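Side-chain contacts in mandelate racemase / muconate lactonizing enzyme family protein (Agrobacterium tumefaciens, PDB 4DXK), which belongs to the mandelate racemase subgroup of the enolase superfamily and probably acts as a metal-dependent lyase or racemase, its exact substrate being unassigned: residues Q60-A65 with E300-A305; D93-A98 with A104-G109; G73-G78 with R273-D278. All coordinates share one frame; numbering follows the deposited sequence.

Interaction 1. Residues Q60-A65 with E300-A305; sequences QIDLLA and EARKIA
Asp62 OD1 is gripped from two directions: Lys303 NZ donates to it at 2.7 Å, and water 1 donates to it at 2.6 Å. The ammonium lies 48° out of the carboxylate plane, so it reaches OD1 from above that plane rather than from within it. Its reach comes from the shape of the lysine chain, which is extended beyond CG and carries the charge straight across from helix 297-310 to helix 61-68. The water has a second role, because it accepts from Arg302 NE at 2.9 Å and thereby joins the guanidinium to the same carboxylate oxygen. Directly, Arg302 meets Asp62 with its edge: NH2 lies 3.6 Å from Asp62 OD2, a long salt bridge, while the two flat groups are nearly parallel, their planes 13° apart. The arginine chain runs extended from CG to NE beside the lysine, and the two basic side chains converge on one acid. That convergence would be expected to hold Asp62 ionised and to offset its burial. The same two atoms have further partners on the second subunit: Asn335 ND2 of that chain bonds to Asp62 OD2, and Arg302 NH2 has its strongest partner in the second subunit's Leu107 O. Trp92 of helix 79-99 packs on Arg302 within the same chain. With two cations, a bridging water and a neighbouring chain around it, the aspartate is probably restricted in both position and rotation, although the two segments share little apolar surface. The arrangement is a buried salt-bridge network between the N-terminal domain and the C-terminal barrel domain, placed at a subunit interface of this enolase-superfamily protein.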
loop_
_atom_site.group_PDB
_atom_site.type_symbol
_atom_site.label_atom_id
_atom_site.label_comp_id
_atom_site.label_asym_id
_atom_site.label_seq_id
_atom_site.Cartn_x
_atom_site.Cartn_y
_atom_site.Cartn_z
ATOM N N GLN A 60 40.714 -8.113 11.937
ATOM C CA GLN A 60 39.426 -8.688 11.527
ATOM C C GLN A 60 38.307 -7.752 11.957
ATOM O O GLN A 60 37.533 -8.059 12.865
ATOM C CB GLN A 60 39.244 -10.075 12.137
ATOM C CG GLN A 60 40.294 -11.089 11.677
ATOM C CD GLN A 60 40.095 -12.439 12.307
ATOM O OE1 GLN A 60 40.355 -12.622 13.494
ATOM N NE2 GLN A 60 39.600 -13.394 11.532
ATOM N N ILE A 61 38.248 -6.578 11.333
ATOM C CA ILE A 61 37.401 -5.492 11.822
ATOM C C ILE A 61 35.913 -5.811 11.721
ATOM O O ILE A 61 35.170 -5.671 12.693
ATOM C CB ILE A 61 37.730 -4.149 11.130
ATOM C CG1 ILE A 61 39.188 -3.764 11.399
ATOM C CG2 ILE A 61 36.786 -3.044 11.610
ATOM C CD1 ILE A 61 39.577 -2.390 10.854
ATOM N N ASP A 62 35.476 -6.253 10.548
ATOM C CA ASP A 62 34.071 -6.607 10.363
ATOM C C ASP A 62 33.656 -7.721 11.317
ATOM O O ASP A 62 32.550 -7.698 11.869
ATOM C CB ASP A 62 33.806 -7.025 8.917
ATOM C CG ASP A 62 33.709 -5.838 7.985
ATOM O OD1 ASP A 62 33.061 -4.830 8.346
ATOM O OD2 ASP A 62 34.286 -5.904 6.882
ATOM N N LEU A 63 34.541 -8.688 11.535
ATOM C CA LEU A 63 34.235 -9.793 12.436
ATOM C C LEU A 63 34.113 -9.322 13.890
ATOM O O LEU A 63 33.183 -9.707 14.605
ATOM C CB LEU A 63 35.301 -10.883 12.330
ATOM C CG LEU A 63 35.096 -12.105 13.224
ATOM C CD1 LEU A 63 33.804 -12.827 12.861
ATOM C CD2 LEU A 63 36.296 -13.039 13.143
ATOM N N LEU A 64 35.042 -8.482 14.333
ATOM C CA LEU A 64 34.988 -7.955 15.694
ATOM C C LEU A 64 33.739 -7.103 15.906
ATOM O O LEU A 64 33.133 -7.166 16.980
ATOM C CB LEU A 64 36.261 -7.174 16.037
ATOM C CG LEU A 64 37.453 -8.063 16.404
ATOM C CD1 LEU A 64 38.778 -7.299 16.343
ATOM C CD2 LEU A 64 37.262 -8.677 17.795
ATOM N N ALA A 65 33.336 -6.326 14.903
ATOM C CA ALA A 65 32.102 -5.556 15.024
ATOM C C ALA A 65 30.914 -6.504 15.231
ATOM O O ALA A 65 30.079 -6.294 16.114
ATOM C CB ALA A 65 31.884 -4.686 13.798
ATOM N N GLU A 300 29.960 0.531 10.886
ATOM C CA GLU A 300 28.563 0.735 10.509
ATOM C C GLU A 300 28.407 1.991 9.671
ATOM O O GLU A 300 27.657 1.976 8.689
ATOM C CB GLU A 300 27.623 0.781 11.722
ATOM C CG GLU A 300 27.418 -0.581 12.367
ATOM C CD GLU A 300 26.830 -1.615 11.406
ATOM O OE1 GLU A 300 25.793 -1.341 10.764
ATOM O OE2 GLU A 300 27.393 -2.726 11.311
ATOM N N ALA A 301 29.113 3.068 10.018
ATOM C CA ALA A 301 28.936 4.343 9.336
ATOM C C ALA A 301 29.242 4.263 7.851
ATOM O O ALA A 301 28.532 4.852 7.035
ATOM C CB ALA A 301 29.763 5.421 9.994
ATOM N N ARG A 302 30.305 3.549 7.483
ATOM C CA ARG A 302 30.682 3.487 6.080
ATOM C C ARG A 302 29.601 2.767 5.271
ATOM O O ARG A 302 29.363 3.077 4.099
ATOM C CB ARG A 302 32.075 2.842 5.895
ATOM C CG ARG A 302 32.152 1.340 6.102
ATOM C CD ARG A 302 33.590 0.912 6.354
ATOM N NE ARG A 302 33.792 -0.524 6.461
ATOM C CZ ARG A 302 34.480 -1.245 5.583
ATOM N NH1 ARG A 302 34.993 -0.678 4.494
ATOM N NH2 ARG A 302 34.645 -2.544 5.789
ATOM N N LYS A 303 28.962 1.788 5.892
ATOM C CA LYS A 303 27.933 1.003 5.225
ATOM C C LYS A 303 26.627 1.797 5.162
ATOM O O LYS A 303 25.894 1.720 4.174
ATOM C CB LYS A 303 27.763 -0.338 5.947
ATOM C CG LYS A 303 29.052 -1.158 5.919
ATOM C CD LYS A 303 29.050 -2.346 6.863
ATOM C CE LYS A 303 30.467 -2.919 6.956
ATOM N NZ LYS A 303 30.511 -4.079 7.890
ATOM N N ILE A 304 26.330 2.556 6.210
ATOM C CA ILE A 304 25.184 3.466 6.177
ATOM C C ILE A 304 25.337 4.476 5.043
ATOM O O ILE A 304 24.389 4.753 4.300
ATOM C CB ILE A 304 25.015 4.185 7.531
ATOM C CG1 ILE A 304 24.569 3.188 8.608
ATOM C CG2 ILE A 304 24.017 5.333 7.419
ATOM C CD1 ILE A 304 24.880 3.625 10.029
ATOM N N ALA A 305 26.541 5.009 4.890
ATOM C CA ALA A 305 26.778 5.992 3.839
ATOM C C ALA A 305 26.541 5.437 2.436
ATOM O O ALA A 305 25.897 6.083 1.605
ATOM C CB ALA A 305 28.181 6.566 3.953
HETATM O O HOH W 1 33.998 -2.451 8.642
#

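Interaction 2. Residues D93-A98 with A104-G109; sequences DIFGKA and AQLLGG
Phe95 holds its CG anti to the backbone N (chi1 -175°), while Leu106 keeps CG anti to its own carbonyl carbon and extends onward through chi2 (-178°); these settings bring a ring face and a methyl group together. The methyl is Leu106 CD1, which sits 3.7 Å from the centroid of the Phe95 ring and 18° off the ring normal, a CH-pi contact over the face. It is displaced toward the CG-CD2 edge of the ring, so that Leu106 CD1 comes to 3.6 Å from both Phe95 CG and Phe95 CD2. The same methyl also reaches the main chain of helix 79-99, lying 3.4 Å from Gly96 N and 3.5 Å from Gly96 CA. It packs there directly on the glycine backbone, and Gly96 and Leu106 have the nearest CA atoms of the two segments, 7.0 Å apart. One branch of Leu106 thus does the touching, its CD1 fitting the corner between the Phe95 ring face and the backbone of Gly96. Trp92 and Thr99 of helix 79-99 add to the packing around the leucine. Shortly beyond it, the chain turns at Gly108, whose positive phi and bonds back into the last turn form a Schellman motif. Gln105 and Phe95 of the second subunit also pack here, the former on Phe95 and the latter on Leu106, continuing the packing across the interface. No hydrogen bond or salt bridge crosses between 93-98 and 104-109. Between these two segments the attraction is thus apolar, probably dispersion with a CH-pi component, and it lacks the directionality of a polar bond.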
loop_
_atom_site.group_PDB
_atom_site.type_symbol
_atom_site.label_atom_id
_atom_site.label_comp_id
_atom_site.label_asym_id
_atom_site.label_seq_id
_atom_site.Cartn_x
_atom_site.Cartn_y
_atom_site.Cartn_z
ATOM N N ASP A 93 42.188 2.893 13.316
ATOM C CA ASP A 93 43.468 3.555 13.572
ATOM C C ASP A 93 44.621 2.537 13.522
ATOM O O ASP A 93 45.626 2.785 12.860
ATOM C CB ASP A 93 43.389 4.255 14.931
ATOM C CG ASP A 93 44.526 5.228 15.181
ATOM O OD1 ASP A 93 45.016 5.896 14.234
ATOM O OD2 ASP A 93 44.911 5.323 16.368
ATOM N N ILE A 94 44.465 1.388 14.181
ATOM C CA ILE A 94 45.475 0.325 14.104
ATOM C C ILE A 94 45.702 -0.129 12.661
ATOM O O ILE A 94 46.838 -0.274 12.229
ATOM C CB ILE A 94 45.073 -0.893 14.966
ATOM C CG1 ILE A 94 45.238 -0.568 16.447
ATOM C CG2 ILE A 94 45.882 -2.136 14.603
ATOM C CD1 ILE A 94 44.501 -1.511 17.359
ATOM N N PHE A 95 44.619 -0.363 11.923
ATOM C CA PHE A 95 44.705 -0.849 10.550
ATOM C C PHE A 95 45.475 0.173 9.696
ATOM O O PHE A 95 46.359 -0.197 8.916
ATOM C CB PHE A 95 43.268 -1.087 10.056
ATOM C CG PHE A 95 43.137 -1.707 8.675
ATOM C CD1 PHE A 95 44.183 -2.352 8.040
ATOM C CD2 PHE A 95 41.905 -1.646 8.031
ATOM C CE1 PHE A 95 44.000 -2.910 6.772
ATOM C CE2 PHE A 95 41.726 -2.195 6.770
ATOM C CZ PHE A 95 42.770 -2.830 6.152
ATOM N N GLY A 96 45.189 1.459 9.878
ATOM C CA GLY A 96 45.923 2.498 9.173
ATOM C C GLY A 96 47.403 2.521 9.518
ATOM O O GLY A 96 48.270 2.593 8.641
ATOM N N LYS A 97 47.710 2.445 10.803
ATOM C CA LYS A 97 49.109 2.402 11.210
ATOM C C LYS A 97 49.825 1.163 10.675
ATOM O O LYS A 97 50.991 1.247 10.268
ATOM C CB LYS A 97 49.233 2.484 12.724
ATOM C CG LYS A 97 48.814 3.821 13.271
ATOM C CD LYS A 97 48.961 3.845 14.780
ATOM C CE LYS A 97 48.359 5.099 15.359
ATOM N NZ LYS A 97 48.572 5.201 16.823
ATOM N N ALA A 98 49.153 0.017 10.675
ATOM C CA ALA A 98 49.765 -1.233 10.211
ATOM C C ALA A 98 50.089 -1.186 8.724
ATOM O O ALA A 98 51.019 -1.852 8.259
ATOM C CB ALA A 98 48.852 -2.415 10.509
ATOM N N ALA A 104 40.995 7.374 5.526
ATOM C CA ALA A 104 40.219 7.669 4.323
ATOM C C ALA A 104 40.636 6.768 3.164
ATOM O O ALA A 104 39.810 6.364 2.354
ATOM C CB ALA A 104 40.350 9.129 3.935
ATOM N N GLN A 105 41.923 6.451 3.079
ATOM C CA GLN A 105 42.390 5.542 2.041
ATOM C C GLN A 105 41.828 4.138 2.244
ATOM O O GLN A 105 41.338 3.510 1.303
ATOM C CB GLN A 105 43.917 5.491 1.985
ATOM C CG GLN A 105 44.410 4.526 0.910
ATOM C CD GLN A 105 43.925 4.926 -0.473
ATOM O OE1 GLN A 105 44.182 6.035 -0.920
ATOM N NE2 GLN A 105 43.211 4.033 -1.141
ATOM N N LEU A 106 41.886 3.644 3.472
ATOM C CA LEU A 106 41.416 2.301 3.764
ATOM C C LEU A 106 39.917 2.161 3.541
ATOM O O LEU A 106 39.443 1.059 3.293
ATOM C CB LEU A 106 41.806 1.893 5.188
ATOM C CG LEU A 106 43.311 1.790 5.437
ATOM C CD1 LEU A 106 43.541 1.339 6.865
ATOM C CD2 LEU A 106 43.978 0.841 4.444
ATOM N N LEU A 107 39.170 3.259 3.631
ATOM C CA LEU A 107 37.740 3.229 3.339
ATOM C C LEU A 107 37.422 3.090 1.846
ATOM O O LEU A 107 36.280 2.778 1.491
ATOM C CB LEU A 107 37.042 4.470 3.906
ATOM C CG LEU A 107 37.064 4.607 5.425
ATOM C CD1 LEU A 107 36.534 5.970 5.830
ATOM C CD2 LEU A 107 36.285 3.494 6.099
ATOM N N GLY A 108 38.403 3.323 0.980
ATOM C CA GLY A 108 38.195 3.304 -0.463
ATOM C C GLY A 108 38.782 4.489 -1.206
ATOM O O GLY A 108 38.575 4.640 -2.421
ATOM N N GLY A 109 39.534 5.331 -0.505
ATOM C CA GLY A 109 40.269 6.397 -1.151
ATOM C C GLY A 109 39.784 7.795 -0.830
ATOM O O GLY A 109 38.651 7.978 -0.373
#

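Interaction 3. Residues G73-G78 with R273-D278; sequences GFRSSG and RWAFRD
The loop joining helix 61-68 to helix 79-99 in the N-terminal domain docks here on helix 272-281 of the barrel domain, and Arg75 makes the crossing. Its guanidinium holds Asp278 side-on, with two nitrogens directed at a single oxygen. NH2 gives the shorter and straighter bond to Asp278 OD2, 2.7 Å at 160°, which OD2 accepts through its anti lone pair. NE adds a more bent one to the same OD2 at 3.2 Å, with an N-H...acceptor angle of 136°. Because both nitrogens go to OD2, this is not the two-oxygen pairing; the oxygen lies almost in the guanidinium plane, whereas the carboxylate is tilted 34° against it. Ala275 CB lies over the centre of one guanidinium face, 3.9 Å from Arg75 CZ, and packs against the group from that side. The arginine leaves its backbone with CG opposite N and then bends at chi2, a twist that lays its outer chain along Ala275. Within the loop, Ser76 OG donates to Gly73 O at 2.8 Å and accepts from Gly78 N at 3.1 Å; the latter bond forms an ST turn, and together they brace the turn just before helix 79-99. Asp278 OD1 is occupied by Ser249 of the third subunit. Both carboxylate oxygens are thus engaged, one by an arginine of its own chain and the other across an interface, and the opposed charges probably keep Asp278 ionised while tying loop, helix and neighbouring subunit together.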
loop_
_atom_site.group_PDB
_atom_site.type_symbol
_atom_site.label_atom_id
_atom_site.label_comp_id
_atom_site.label_asym_id
_atom_site.label_seq_id
_atom_site.Cartn_x
_atom_site.Cartn_y
_atom_site.Cartn_z
ATOM N N GLY A 73 20.333 -4.205 23.652
ATOM C CA GLY A 73 20.959 -2.905 23.464
ATOM C C GLY A 73 21.451 -2.611 22.060
ATOM O O GLY A 73 22.085 -1.579 21.827
ATOM N N PHE A 74 21.142 -3.494 21.122
ATOM C CA PHE A 74 21.506 -3.339 19.718
ATOM C C PHE A 74 20.566 -2.319 19.042
ATOM O O PHE A 74 19.550 -1.919 19.611
ATOM C CB PHE A 74 21.412 -4.713 19.037
ATOM C CG PHE A 74 20.050 -5.307 19.120
ATOM C CD1 PHE A 74 19.084 -5.010 18.168
ATOM C CD2 PHE A 74 19.697 -6.118 20.193
ATOM C CE1 PHE A 74 17.803 -5.520 18.265
ATOM C CE2 PHE A 74 18.418 -6.632 20.290
ATOM C CZ PHE A 74 17.467 -6.334 19.334
ATOM N N ARG A 75 20.907 -1.923 17.815
ATOM C CA ARG A 75 20.103 -0.983 17.026
ATOM C C ARG A 75 19.739 0.234 17.875
ATOM O O ARG A 75 18.581 0.646 17.952
ATOM C CB ARG A 75 18.857 -1.665 16.450
ATOM C CG ARG A 75 18.111 -0.837 15.393
ATOM C CD ARG A 75 16.625 -0.875 15.670
ATOM N NE ARG A 75 15.810 -0.140 14.696
ATOM C CZ ARG A 75 15.370 1.105 14.870
ATOM N NH1 ARG A 75 15.686 1.783 15.970
ATOM N NH2 ARG A 75 14.610 1.667 13.938
ATOM N N SER A 76 20.754 0.807 18.512
ATOM C CA SER A 76 20.539 1.920 19.414
ATOM C C SER A 76 21.813 2.723 19.536
ATOM O O SER A 76 22.860 2.351 18.996
ATOM C CB SER A 76 20.120 1.418 20.788
ATOM O OG SER A 76 21.254 1.075 21.560
ATOM N N SER A 77 21.713 3.830 20.264
ATOM C CA SER A 77 22.866 4.660 20.606
ATOM C C SER A 77 23.176 4.560 22.105
ATOM O O SER A 77 23.748 5.479 22.685
ATOM C CB SER A 77 22.610 6.106 20.185
ATOM O OG SER A 77 21.342 6.536 20.646
ATOM N N GLY A 78 22.808 3.435 22.714
ATOM C CA GLY A 78 23.050 3.203 24.133
ATOM C C GLY A 78 24.503 2.924 24.478
ATOM O O GLY A 78 25.387 2.900 23.617
ATOM N N ARG A 273 23.215 -0.048 10.871
ATOM C CA ARG A 273 22.620 0.106 9.563
ATOM C C ARG A 273 21.151 -0.300 9.531
ATOM O O ARG A 273 20.415 0.146 8.653
ATOM C CB ARG A 273 23.446 -0.616 8.511
ATOM C CG ARG A 273 23.171 -2.052 8.396
ATOM C CD ARG A 273 24.284 -2.687 7.555
ATOM N NE ARG A 273 25.390 -3.083 8.418
ATOM C CZ ARG A 273 26.164 -4.131 8.190
ATOM N NH1 ARG A 273 26.033 -4.834 7.070
ATOM N NH2 ARG A 273 27.080 -4.454 9.078
ATOM N N TRP A 274 20.721 -1.121 10.487
ATOM C CA TRP A 274 19.332 -1.560 10.536
ATOM C C TRP A 274 18.385 -0.413 10.881
ATOM O O TRP A 274 17.276 -0.330 10.335
ATOM C CB TRP A 274 19.176 -2.771 11.476
ATOM C CG TRP A 274 19.844 -3.978 10.875
ATOM C CD1 TRP A 274 19.261 -4.914 10.072
ATOM C CD2 TRP A 274 21.232 -4.331 10.959
ATOM N NE1 TRP A 274 20.195 -5.828 9.661
ATOM C CE2 TRP A 274 21.414 -5.492 10.184
ATOM C CE3 TRP A 274 22.339 -3.785 11.617
ATOM C CZ2 TRP A 274 22.658 -6.120 10.054
ATOM C CZ3 TRP A 274 23.574 -4.404 11.482
ATOM C CH2 TRP A 274 23.721 -5.566 10.711
ATOM N N ALA A 275 18.811 0.492 11.756
ATOM C CA ALA A 275 18.007 1.683 12.025
ATOM C C ALA A 275 17.895 2.561 10.786
ATOM O O ALA A 275 16.855 3.169 10.529
ATOM C CB ALA A 275 18.577 2.484 13.196
ATOM N N PHE A 276 18.976 2.623 10.015
ATOM C CA PHE A 276 18.979 3.438 8.807
ATOM C C PHE A 276 18.202 2.791 7.667
ATOM O O PHE A 276 17.575 3.498 6.879
ATOM C CB PHE A 276 20.407 3.866 8.436
ATOM C CG PHE A 276 20.934 4.906 9.373
ATOM C CD1 PHE A 276 20.707 6.245 9.130
ATOM C CD2 PHE A 276 21.572 4.547 10.551
ATOM C CE1 PHE A 276 21.147 7.216 10.024
ATOM C CE2 PHE A 276 22.014 5.519 11.452
ATOM C CZ PHE A 276 21.801 6.850 11.191
ATOM N N ARG A 277 18.179 1.461 7.613
ATOM C CA ARG A 277 17.226 0.791 6.727
ATOM C C ARG A 277 15.801 1.210 7.077
ATOM O O ARG A 277 15.011 1.569 6.199
ATOM C CB ARG A 277 17.356 -0.729 6.829
ATOM C CG ARG A 277 16.137 -1.486 6.286
ATOM C CD ARG A 277 16.328 -2.998 6.337
ATOM N NE ARG A 277 15.049 -3.687 6.144
ATOM C CZ ARG A 277 14.767 -4.918 6.560
ATOM N NH1 ARG A 277 15.675 -5.656 7.167
ATOM N NH2 ARG A 277 13.550 -5.407 6.360
ATOM N N ASP A 278 15.469 1.165 8.362
ATOM C CA ASP A 278 14.134 1.549 8.802
ATOM C C ASP A 278 13.831 2.993 8.385
ATOM O O ASP A 278 12.727 3.300 7.929
ATOM C CB ASP A 278 14.003 1.410 10.329
ATOM C CG ASP A 278 13.999 -0.041 10.808
ATOM O OD1 ASP A 278 13.925 -0.981 9.988
ATOM O OD2 ASP A 278 14.053 -0.220 12.045
#

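Overall arrangement
Interactions 1 and 3 both join the N-terminal domain to the C-terminal barrel domain, their centres 13 Å apart, and they adjoin through neighbouring helices 297-310 and 272-281, where Glu300 pairs with Arg273 and Ile304 packs on Phe276. Interaction 2 lies wholly in the N-terminal domain, its centre 13 Å from that of interaction 1 and 25 Å from that of interaction 3; it meets interaction 1 where Ile61 packs on Phe95 and Leu107 on Arg302. Along the chain the first partners run 60-65, 73-78, 93-98, and their partners follow in reverse order, 104-109, 273-278 and 300-305, so the contacts enclose one another. All three adjoin the second subunit, linking domain docking to assembly.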